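Local coordinates for probable ss-1,3-N-acetylglucosaminyltransferase (Staphylococcus aureus subsp. aureus N315, PDB 6H21), which is probably a glycosyltransferase with a family 2, GT-A-type domain and a following helical linker domain, modelled with manganese and uridine-diphosphate-N-acetylglucosamine, at residues Val92-Gly97 with Phe108-Asp113; Ala254-Pro259 with Lys310-Ser315; Lys150-Lys155 with Tyr213-Asp218. All blocks are in the same frame, centred on the assembly; numbering follows the deposited sequence.

Following the chain from its N terminus, contact 1 comes first: helix 91-100 is followed after four residues by strand 105-108, and R94 closes this short loop against the segment after the strand, beside the bound uridine-diphosphate-N-acetylglucosamine. Contact 3 closes a longer loop, bringing residues 150-155, between strands 134-142 and 177-179, onto strand 213-216, which pairs in parallel with 134-142. Contact 2 closes last, within the linker domain, where the end of helix 242-256 meets the loop after helix 294-308. The three loops follow in series, neither nested nor crossing. Centres of contacts 1 and 2 lie about 30 Å apart, on opposite sides of the chain's centre.

Contact 1. Residues Val92-Gly97 with Phe108-Asp113; sequences VPRNTG and FLDSDD. With MN (manganese (II) ion), chain Y; MN (manganese (II) ion), chain Z; UD1 (uridine-diphosphate-N-acetylglucosamine), chain X.
R94 on helix 91-100 reaches across F108 to the carboxylate of D110. Its CB lies 4.0 Å from F108 CE1, CG comes within 3.9 Å of F108 CD1, and CD keeps to the same side of the ring, all at an oblique approach. With chi2 and chi3 near 180° the chain runs straight on to NE, which donates to water 1; that water in turn donates to D110 OD1. NH2 forms a salt bridge to D110 OD1 at 2.7 Å, on the syn lone pair, with guanidinium and carboxylate planes only 12° apart. The same NH2 donates to the sugar hydroxyl O4' of UD1 (2.9 Å), while NH1 is paired with D199. D110 and D112 fit the DxD motif of GT-A glycosyltransferases, set after strand 105-108. D110 OD2 accepts from O4' of UD1 at 2.7 Å, so arginine, aspartate and hydroxyl lock one another. D112 chelates one manganese through OD1 (2.3 Å) and OD2 (2.2 Å), and OD2 also reaches the second manganese. The chelated ion is completed by UD1 O2A and O2B and waters 2 and 3; D113 holds both waters from the second shell.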
loop_
_atom_site.group_PDB
_atom_site.type_symbol
_atom_site.label_atom_id
_atom_site.label_comp_id
_atom_site.label_asym_id
_atom_site.label_seq_id
_atom_site.Cartn_x
_atom_site.Cartn_y
_atom_site.Cartn_z
ATOM N N VAL C 92 -27.000 16.741 30.332
ATOM C CA VAL C 92 -27.413 17.641 31.436
ATOM C C VAL C 92 -28.599 17.042 32.208
ATOM O O VAL C 92 -28.573 16.987 33.445
ATOM C CB VAL C 92 -27.718 19.063 30.919
ATOM C CG1 VAL C 92 -28.387 19.918 31.972
ATOM C CG2 VAL C 92 -26.457 19.753 30.408
ATOM N N PRO C 93 -29.691 16.605 31.537
ATOM C CA PRO C 93 -30.792 15.942 32.234
ATOM C C PRO C 93 -30.337 14.749 33.092
ATOM O O PRO C 93 -30.816 14.578 34.192
ATOM C CB PRO C 93 -31.745 15.454 31.127
ATOM C CG PRO C 93 -31.342 16.215 29.869
ATOM C CD PRO C 93 -29.934 16.727 30.091
ATOM N N ARG C 94 -29.418 13.929 32.580
ATOM C CA ARG C 94 -28.911 12.801 33.353
ATOM C C ARG C 94 -28.101 13.305 34.554
ATOM O O ARG C 94 -28.230 12.745 35.659
ATOM C CB ARG C 94 -28.092 11.845 32.477
ATOM C CG ARG C 94 -28.926 10.933 31.588
ATOM C CD ARG C 94 -28.024 10.130 30.674
ATOM N NE ARG C 94 -28.683 9.247 29.719
ATOM C CZ ARG C 94 -28.070 8.722 28.659
ATOM N NH1 ARG C 94 -26.822 9.074 28.403
ATOM N NH2 ARG C 94 -28.696 7.860 27.863
ATOM N N ASN C 95 -27.291 14.358 34.353
ATOM C CA ASN C 95 -26.540 14.979 35.457
ATOM C C ASN C 95 -27.522 15.497 36.515
ATOM O O ASN C 95 -27.288 15.316 37.714
ATOM C CB ASN C 95 -25.631 16.127 35.005
ATOM C CG ASN C 95 -24.371 15.680 34.295
ATOM O OD1 ASN C 95 -23.971 14.520 34.381
ATOM N ND2 ASN C 95 -23.736 16.603 33.589
ATOM N N THR C 96 -28.599 16.159 36.074
ATOM C CA THR C 96 -29.616 16.700 36.991
ATOM C C THR C 96 -30.213 15.584 37.869
ATOM O O THR C 96 -30.404 15.776 39.067
ATOM C CB THR C 96 -30.746 17.410 36.237
ATOM O OG1 THR C 96 -30.191 18.325 35.295
ATOM C CG2 THR C 96 -31.681 18.136 37.175
ATOM N N GLY C 97 -30.515 14.439 37.245
ATOM C CA GLY C 97 -31.004 13.224 37.895
ATOM C C GLY C 97 -30.046 12.668 38.938
ATOM O O GLY C 97 -30.477 12.281 40.018
ATOM N N PHE C 108 -29.915 4.206 34.310
ATOM C CA PHE C 108 -30.292 5.118 33.240
ATOM C C PHE C 108 -31.211 4.388 32.254
ATOM O O PHE C 108 -30.875 3.345 31.693
ATOM C CB PHE C 108 -29.055 5.727 32.568
ATOM C CG PHE C 108 -28.198 6.541 33.504
ATOM C CD1 PHE C 108 -28.570 7.825 33.869
ATOM C CD2 PHE C 108 -27.042 6.011 34.051
ATOM C CE1 PHE C 108 -27.794 8.567 34.749
ATOM C CE2 PHE C 108 -26.265 6.756 34.930
ATOM C CZ PHE C 108 -26.636 8.034 35.269
ATOM N N LEU C 109 -32.386 4.980 32.051
ATOM C CA LEU C 109 -33.387 4.513 31.117
ATOM C C LEU C 109 -33.654 5.632 30.112
ATOM O O LEU C 109 -33.953 6.736 30.501
ATOM C CB LEU C 109 -34.654 4.149 31.893
ATOM C CG LEU C 109 -35.896 3.865 31.054
ATOM C CD1 LEU C 109 -35.706 2.635 30.169
ATOM C CD2 LEU C 109 -37.106 3.705 31.951
ATOM N N ASP C 110 -33.551 5.317 28.819
ATOM C CA ASP C 110 -33.946 6.264 27.781
ATOM C C ASP C 110 -35.475 6.208 27.640
ATOM O O ASP C 110 -36.095 5.147 27.858
ATOM C CB ASP C 110 -33.167 6.016 26.485
ATOM C CG ASP C 110 -31.685 6.343 26.596
ATOM O OD1 ASP C 110 -31.286 7.008 27.589
ATOM O OD2 ASP C 110 -30.935 5.945 25.682
ATOM N N SER C 111 -36.052 7.361 27.280
ATOM C CA SER C 111 -37.484 7.634 27.285
ATOM C C SER C 111 -38.244 6.825 26.222
ATOM O O SER C 111 -39.468 6.803 26.237
ATOM C CB SER C 111 -37.736 9.107 27.092
ATOM O OG SER C 111 -37.116 9.555 25.902
ATOM N N ASP C 112 -37.529 6.178 25.302
ATOM C CA ASP C 112 -38.161 5.399 24.242
ATOM C C ASP C 112 -38.022 3.880 24.483
ATOM O O ASP C 112 -38.561 3.099 23.712
ATOM C CB ASP C 112 -37.601 5.796 22.866
ATOM C CG ASP C 112 -36.093 5.648 22.729
ATOM O OD1 ASP C 112 -35.421 5.398 23.756
ATOM O OD2 ASP C 112 -35.581 5.778 21.590
ATOM N N ASP C 113 -37.308 3.452 25.532
ATOM C CA ASP C 113 -36.989 1.996 25.742
ATOM C C ASP C 113 -37.925 1.405 26.814
ATOM O O ASP C 113 -38.792 2.103 27.330
ATOM C CB ASP C 113 -35.508 1.810 26.093
ATOM C CG ASP C 113 -34.537 2.261 25.001
ATOM O OD1 ASP C 113 -34.924 2.232 23.820
ATOM O OD2 ASP C 113 -33.399 2.658 25.361
HETATM MN MN MN Y . -33.552 5.372 22.416
HETATM MN MN MN Z . -35.994 6.694 19.409
HETATM C "C1'" UD1 X . -28.549 6.578 21.379
HETATM C "C2'" UD1 X . -27.748 5.369 21.871
HETATM C "C3'" UD1 X . -28.053 5.110 23.346
HETATM C "C4'" UD1 X . -27.798 6.382 24.151
HETATM C "C5'" UD1 X . -28.492 7.600 23.537
HETATM C "C6'" UD1 X . -28.137 8.899 24.268
HETATM C "C7'" UD1 X . -27.238 3.638 20.188
HETATM C "C8'" UD1 X . -27.751 2.406 19.491
HETATM N "N2'" UD1 X . -28.067 4.189 21.078
HETATM O "O1'" UD1 X . -29.938 6.269 21.540
HETATM O "O3'" UD1 X . -27.241 4.031 23.833
HETATM O "O4'" UD1 X . -28.282 6.184 25.481
HETATM O "O5'" UD1 X . -28.186 7.735 22.134
HETATM O "O6'" UD1 X . -26.729 9.091 24.374
HETATM O "O7'" UD1 X . -26.131 4.095 19.958
HETATM N N1 UD1 X . -32.917 13.515 25.056
HETATM C C2 UD1 X . -32.712 14.646 25.867
HETATM N N3 UD1 X . -32.583 15.859 25.341
HETATM C C4 UD1 X . -32.651 16.042 24.028
HETATM C C5 UD1 X . -32.854 14.948 23.185
HETATM C C6 UD1 X . -32.979 13.664 23.719
HETATM O O2 UD1 X . -32.636 14.541 27.098
HETATM O O4 UD1 X . -32.538 17.211 23.596
HETATM C C1B UD1 X . -33.031 12.219 25.726
HETATM C C2B UD1 X . -34.150 11.339 25.197
HETATM O "O2'" UD1 X . -35.409 11.741 25.726
HETATM C C3B UD1 X . -33.697 9.966 25.665
HETATM C C4B UD1 X . -32.172 10.062 25.649
HETATM O O4B UD1 X . -31.835 11.456 25.570
HETATM O O3B UD1 X . -34.153 9.708 26.999
HETATM C C5B UD1 X . -31.552 9.354 24.458
HETATM O O5B UD1 X . -32.281 9.705 23.290
HETATM P PA UD1 X . -32.762 8.611 22.227
HETATM O O1A UD1 X . -33.506 9.374 21.178
HETATM O O2A UD1 X . -33.368 7.378 22.892
HETATM O O3A UD1 X . -31.353 8.208 21.625
HETATM P PB UD1 X . -31.111 6.934 20.696
HETATM O O1B UD1 X . -30.586 7.425 19.383
HETATM O O2B UD1 X . -32.294 5.975 20.694
HETATM O O HOH W 1 -31.052 7.605 30.353
HETATM O O HOH W 2 -32.020 4.486 23.813
HETATM O O HOH W 3 -33.837 3.326 21.759
#

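Contact 2. Residues Ala254-Pro259 with Lys310-Ser315; sequences AIYKSP and KVPRDS
Y256, in the last turn of helix 242-256, reaches across to P312 and is the residue of 254-259 that makes the contact. A254 and I255 precede it on the helix, and I255 turns to M208 rather than to the loop 310-315. The Y256 side chain points toward that loop, and with chi1 at -86° its ring extends until the phenol end meets the proline coming from the opposite direction. CZ lies 3.6 Å from P312 CD, and CE1 is 3.8 Å from P312 CG. The hydroxyl rests against the same two ring carbons, with OH 3.5 Å from P312 CD, but its polar partner is H268 of helix 264-281, to which it is hydrogen-bonded. Proline approaches the tyrosine ring obliquely. On the CE2 side the ring meets V311, whose CG1 is 4.3 Å away, and S315 CB lies 3.8 Å from OH.

This is a join within the helical linker domain: the C-terminal end of one helix meets the loop between helices 294-308 and 324-332, with helix 264-281 contributing H268 to both Y256 and P312. Past the tyrosine, the helical backbone gives out at K257. S258 N still bonds back to I255 O, and its hydroxyl turns to M208 O. P259 touches N209.

On the facing loop, P312 O accepts two bonds from S315, one from its backbone N and one from OG at 2.8 Å. The hydroxyl reaches the carbonyl nearly end-on (178° at the oxygen), its chi1 of 67° placing OG between the backbone N and the carbonyl carbon. Both bonds tie S315 back to P312, closing the first turn of the 3-10 segment on the proline that meets the tyrosine. R313 forms a salt bridge with E328 and a cation-pi contact with Y294 of the second subunit.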
loop_
_atom_site.group_PDB
_atom_site.type_symbol
_atom_site.label_atom_id
_atom_site.label_comp_id
_atom_site.label_asym_id
_atom_site.label_seq_id
_atom_site.Cartn_x
_atom_site.Cartn_y
_atom_site.Cartn_z
ATOM N N ALA C 254 -8.708 8.851 30.829
ATOM C CA ALA C 254 -9.354 8.135 31.950
ATOM C C ALA C 254 -8.663 6.792 32.197
ATOM O O ALA C 254 -8.460 6.391 33.335
ATOM C CB ALA C 254 -10.836 7.933 31.721
ATOM N N ILE C 255 -8.292 6.102 31.120
ATOM C CA ILE C 255 -7.603 4.830 31.243
ATOM C C ILE C 255 -6.235 5.042 31.902
ATOM O O ILE C 255 -5.852 4.332 32.838
ATOM C CB ILE C 255 -7.482 4.160 29.869
ATOM C CG1 ILE C 255 -8.843 3.657 29.392
ATOM C CG2 ILE C 255 -6.430 3.056 29.894
ATOM C CD1 ILE C 255 -8.833 3.131 27.977
ATOM N N TYR C 256 -5.496 6.039 31.419
ATOM C CA TYR C 256 -4.101 6.209 31.832
ATOM C C TYR C 256 -3.989 6.825 33.226
ATOM O O TYR C 256 -2.901 6.749 33.810
ATOM C CB TYR C 256 -3.301 6.989 30.792
ATOM C CG TYR C 256 -2.746 6.090 29.724
ATOM C CD1 TYR C 256 -1.581 5.366 29.947
ATOM C CD2 TYR C 256 -3.410 5.914 28.520
ATOM C CE1 TYR C 256 -1.067 4.523 28.976
ATOM C CE2 TYR C 256 -2.921 5.061 27.552
ATOM C CZ TYR C 256 -1.752 4.360 27.785
ATOM O OH TYR C 256 -1.277 3.549 26.809
ATOM N N LYS C 257 -5.091 7.394 33.750
ATOM C CA LYS C 257 -5.155 7.885 35.136
ATOM C C LYS C 257 -5.891 6.898 36.054
ATOM O O LYS C 257 -6.188 7.258 37.156
ATOM C CB LYS C 257 -5.945 9.195 35.274
ATOM C CG LYS C 257 -5.224 10.462 34.837
ATOM C CD LYS C 257 -6.208 11.537 34.380
ATOM N N SER C 258 -6.227 5.684 35.603
ATOM C CA SER C 258 -7.088 4.795 36.435
ATOM C C SER C 258 -6.433 4.505 37.789
ATOM O O SER C 258 -5.319 3.985 37.818
ATOM C CB SER C 258 -7.375 3.513 35.711
ATOM O OG SER C 258 -8.067 2.613 36.555
ATOM N N PRO C 259 -7.070 4.812 38.945
ATOM C CA PRO C 259 -6.559 4.354 40.240
ATOM C C PRO C 259 -6.724 2.845 40.495
ATOM O O PRO C 259 -6.071 2.311 41.365
ATOM C CB PRO C 259 -7.375 5.123 41.279
ATOM C CG PRO C 259 -8.621 5.549 40.557
ATOM C CD PRO C 259 -8.269 5.647 39.088
ATOM N N LYS C 310 -1.512 11.182 21.053
ATOM C CA LYS C 310 -1.379 11.403 22.483
ATOM C C LYS C 310 -1.419 10.064 23.231
ATOM O O LYS C 310 -1.243 10.028 24.441
ATOM C CB LYS C 310 -2.481 12.346 22.954
ATOM C CG LYS C 310 -2.351 13.764 22.435
ATOM C CD LYS C 310 -3.566 14.601 22.793
ATOM C CE LYS C 310 -3.522 15.975 22.167
ATOM N NZ LYS C 310 -4.715 16.756 22.556
ATOM N N VAL C 311 -1.674 8.969 22.517
ATOM C CA VAL C 311 -1.749 7.666 23.140
ATOM C C VAL C 311 -0.368 7.040 23.008
ATOM O O VAL C 311 0.200 7.058 21.931
ATOM C CB VAL C 311 -2.855 6.800 22.517
ATOM C CG1 VAL C 311 -2.983 5.465 23.226
ATOM C CG2 VAL C 311 -4.178 7.537 22.499
ATOM N N PRO C 312 0.257 6.544 24.095
ATOM C CA PRO C 312 1.560 5.889 23.972
ATOM C C PRO C 312 1.558 4.746 22.944
ATOM O O PRO C 312 0.603 3.978 22.849
ATOM C CB PRO C 312 1.844 5.369 25.389
ATOM C CG PRO C 312 1.023 6.270 26.301
ATOM C CD PRO C 312 -0.200 6.642 25.494
ATOM N N ARG C 313 2.644 4.693 22.172
ATOM C CA ARG C 313 2.863 3.706 21.144
ATOM C C ARG C 313 2.959 2.316 21.783
ATOM O O ARG C 313 2.679 1.338 21.131
ATOM C CB ARG C 313 4.119 4.065 20.350
ATOM C CG ARG C 313 3.847 5.038 19.213
ATOM C CD ARG C 313 5.057 5.278 18.328
ATOM N NE ARG C 313 4.688 6.076 17.167
ATOM C CZ ARG C 313 4.235 5.578 16.020
ATOM N NH1 ARG C 313 3.953 4.289 15.917
ATOM N NH2 ARG C 313 4.031 6.379 14.991
ATOM N N ASP C 314 3.304 2.258 23.073
ATOM C CA ASP C 314 3.408 0.997 23.824
ATOM C C ASP C 314 2.064 0.244 23.840
ATOM O O ASP C 314 2.048 -0.974 24.070
ATOM C CB ASP C 314 3.925 1.258 25.242
ATOM C CG ASP C 314 5.432 1.465 25.336
ATOM O OD1 ASP C 314 6.174 1.050 24.416
ATOM O OD2 ASP C 314 5.863 2.031 26.310
ATOM N N SER C 315 0.947 0.953 23.590
ATOM C CA SER C 315 -0.389 0.329 23.538
ATOM C C SER C 315 -0.628 -0.401 22.213
ATOM O O SER C 315 -1.530 -1.206 22.153
ATOM C CB SER C 315 -1.488 1.339 23.783
ATOM O OG SER C 315 -1.563 2.284 22.730
#

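Contact 3. Residues Lys150-Lys155 with Tyr213-Asp218; sequences KAIFEK and YSIKTD
The ring of F153 takes T217 at its edge: the T217 methyl CG2 lies near the ring plane, 3.9 Å from F153 CD1. One face carries I152 CG2, the branch of the preceding residue, 3.3 Å above the plane and displaced toward the rim. The third neighbour, I215, comes in obliquely, its CG2 touching F153 CD1 at 3.6 Å and the adjoining CE1 at 4.0 Å. CD1 is thus the ring atom shared by both partners on the strand side. The F153 and T217 side chains run antiparallel alongside each other, T217 CG2 also approaching F153 CB.

I152 meets I215 through its other branch. Its CG1 stands opposite the backbone N (chi1 -177°), which carries that branch to I215 CD1 at 3.6 Å while CG2 stays over the phenyl ring. I152 CD1 follows, 4.0 Å from I215 CD1. I215 therefore spreads its branches over two residues, CG2 toward F153 and CD1 toward I152, and both methyls also lie 3.8 Å from I152 O.

The contact lays the short 3-10 turn that holds I152 and F153, part of the long connection between strands 134-142 and 177-179, against strand 213-216 of the mixed sheet. Strand 134-142 pairs in parallel with 213-216 and adds I136, which touches both I152 and F153, so the two apolar side chains bridge neighbouring strands. I152 is buried here, whereas F153 and T217 are partly exposed.

Backbone bonds from F153 N to K150 O and from E154 N to A151 O hold the turn. At the strand end T217 sends its hydroxyl to N157 and keeps its methyl for the phenylalanine. On the other side of the strand K216 forms a salt bridge with D218, NZ to OD1 at 2.7 Å, meeting the carboxylate from above its plane.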
loop_
_atom_site.group_PDB
_atom_site.type_symbol
_atom_site.label_atom_id
_atom_site.label_comp_id
_atom_site.label_asym_id
_atom_site.label_seq_id
_atom_site.Cartn_x
_atom_site.Cartn_y
_atom_site.Cartn_z
ATOM N N LYS C 150 -23.646 -8.377 22.200
ATOM C CA LYS C 150 -23.909 -9.821 22.242
ATOM C C LYS C 150 -22.743 -10.564 22.923
ATOM O O LYS C 150 -22.976 -11.429 23.756
ATOM C CB LYS C 150 -24.176 -10.336 20.820
ATOM N N ALA C 151 -21.489 -10.225 22.597
ATOM C CA ALA C 151 -20.338 -10.955 23.137
ATOM C C ALA C 151 -20.316 -10.929 24.674
ATOM O O ALA C 151 -19.992 -11.925 25.291
ATOM C CB ALA C 151 -19.056 -10.400 22.572
ATOM N N ILE C 152 -20.631 -9.777 25.281
ATOM C CA ILE C 152 -20.635 -9.627 26.733
ATOM C C ILE C 152 -21.571 -10.654 27.381
ATOM O O ILE C 152 -21.313 -11.075 28.511
ATOM C CB ILE C 152 -20.986 -8.185 27.167
ATOM C CG1 ILE C 152 -20.923 -8.027 28.687
ATOM C CG2 ILE C 152 -22.338 -7.742 26.625
ATOM C CD1 ILE C 152 -20.618 -6.627 29.158
ATOM N N PHE C 153 -22.652 -11.053 26.696
ATOM C CA PHE C 153 -23.637 -11.936 27.322
ATOM C C PHE C 153 -23.459 -13.406 26.912
ATOM O O PHE C 153 -24.264 -14.217 27.320
ATOM C CB PHE C 153 -25.055 -11.458 27.014
ATOM C CG PHE C 153 -25.276 -10.005 27.341
ATOM C CD1 PHE C 153 -25.270 -9.564 28.656
ATOM C CD2 PHE C 153 -25.455 -9.075 26.329
ATOM C CE1 PHE C 153 -25.448 -8.220 28.944
ATOM C CE2 PHE C 153 -25.649 -7.734 26.622
ATOM C CZ PHE C 153 -25.643 -7.311 27.929
ATOM N N GLU C 154 -22.394 -13.755 26.175
ATOM C CA GLU C 154 -22.301 -15.107 25.579
ATOM C C GLU C 154 -21.829 -16.157 26.606
ATOM O O GLU C 154 -21.785 -17.334 26.280
ATOM C CB GLU C 154 -21.415 -15.108 24.327
ATOM C CG GLU C 154 -19.964 -15.484 24.600
ATOM C CD GLU C 154 -18.944 -14.951 23.610
ATOM O OE1 GLU C 154 -19.195 -15.073 22.393
ATOM O OE2 GLU C 154 -17.905 -14.401 24.059
ATOM N N LYS C 155 -21.492 -15.772 27.839
ATOM C CA LYS C 155 -20.992 -16.763 28.822
ATOM C C LYS C 155 -21.997 -16.966 29.961
ATOM O O LYS C 155 -21.676 -17.610 30.957
ATOM C CB LYS C 155 -19.627 -16.328 29.368
ATOM C CG LYS C 155 -18.644 -15.849 28.308
ATOM C CD LYS C 155 -17.203 -15.858 28.744
ATOM C CE LYS C 155 -16.273 -15.416 27.632
ATOM N NZ LYS C 155 -14.864 -15.800 27.899
ATOM N N TYR C 213 -17.682 -5.829 38.556
ATOM C CA TYR C 213 -18.712 -5.693 37.524
ATOM C C TYR C 213 -19.429 -7.034 37.359
ATOM O O TYR C 213 -18.783 -8.092 37.341
ATOM C CB TYR C 213 -18.120 -5.233 36.190
ATOM C CG TYR C 213 -16.861 -4.413 36.261
ATOM C CD1 TYR C 213 -16.852 -3.148 36.819
ATOM C CD2 TYR C 213 -15.680 -4.892 35.724
ATOM C CE1 TYR C 213 -15.685 -2.398 36.873
ATOM C CE2 TYR C 213 -14.512 -4.160 35.764
ATOM C CZ TYR C 213 -14.519 -2.895 36.317
ATOM O OH TYR C 213 -13.365 -2.178 36.343
ATOM N N SER C 214 -20.757 -6.981 37.225
ATOM C CA SER C 214 -21.567 -8.195 37.131
ATOM C C SER C 214 -22.430 -8.155 35.862
ATOM O O SER C 214 -22.857 -7.097 35.443
ATOM C CB SER C 214 -22.392 -8.368 38.387
ATOM O OG SER C 214 -21.536 -8.427 39.529
ATOM N N ILE C 215 -22.684 -9.337 35.289
ATOM C CA ILE C 215 -23.440 -9.499 34.054
ATOM C C ILE C 215 -24.563 -10.496 34.321
ATOM O O ILE C 215 -24.298 -11.645 34.717
ATOM C CB ILE C 215 -22.536 -9.986 32.901
ATOM C CG1 ILE C 215 -21.429 -8.975 32.572
ATOM C CG2 ILE C 215 -23.363 -10.338 31.669
ATOM C CD1 ILE C 215 -20.245 -9.573 31.859
ATOM N N LYS C 216 -25.799 -10.055 34.050
ATOM C CA LYS C 216 -26.996 -10.828 34.335
ATOM C C LYS C 216 -27.741 -11.071 33.011
ATOM O O LYS C 216 -27.976 -10.137 32.259
ATOM C CB LYS C 216 -27.783 -10.074 35.416
ATOM C CG LYS C 216 -28.901 -10.841 36.095
ATOM C CD LYS C 216 -28.445 -11.907 37.057
ATOM C CE LYS C 216 -29.507 -12.283 38.071
ATOM N NZ LYS C 216 -30.512 -13.206 37.490
ATOM N N THR C 217 -28.101 -12.334 32.742
ATOM C CA THR C 217 -28.493 -12.789 31.397
ATOM C C THR C 217 -29.783 -13.631 31.390
ATOM O O THR C 217 -30.157 -14.158 30.338
ATOM C CB THR C 217 -27.360 -13.615 30.771
ATOM O OG1 THR C 217 -27.161 -14.805 31.540
ATOM C CG2 THR C 217 -26.051 -12.861 30.680
ATOM N N ASP C 218 -30.465 -13.764 32.533
ATOM C CA ASP C 218 -31.587 -14.705 32.672
ATOM C C ASP C 218 -32.763 -14.286 31.775
ATOM O O ASP C 218 -33.445 -15.138 31.215
ATOM C CB ASP C 218 -32.055 -14.812 34.125
ATOM C CG ASP C 218 -31.013 -15.417 35.046
ATOM O OD1 ASP C 218 -29.981 -14.747 35.288
ATOM O OD2 ASP C 218 -31.236 -16.560 35.506
#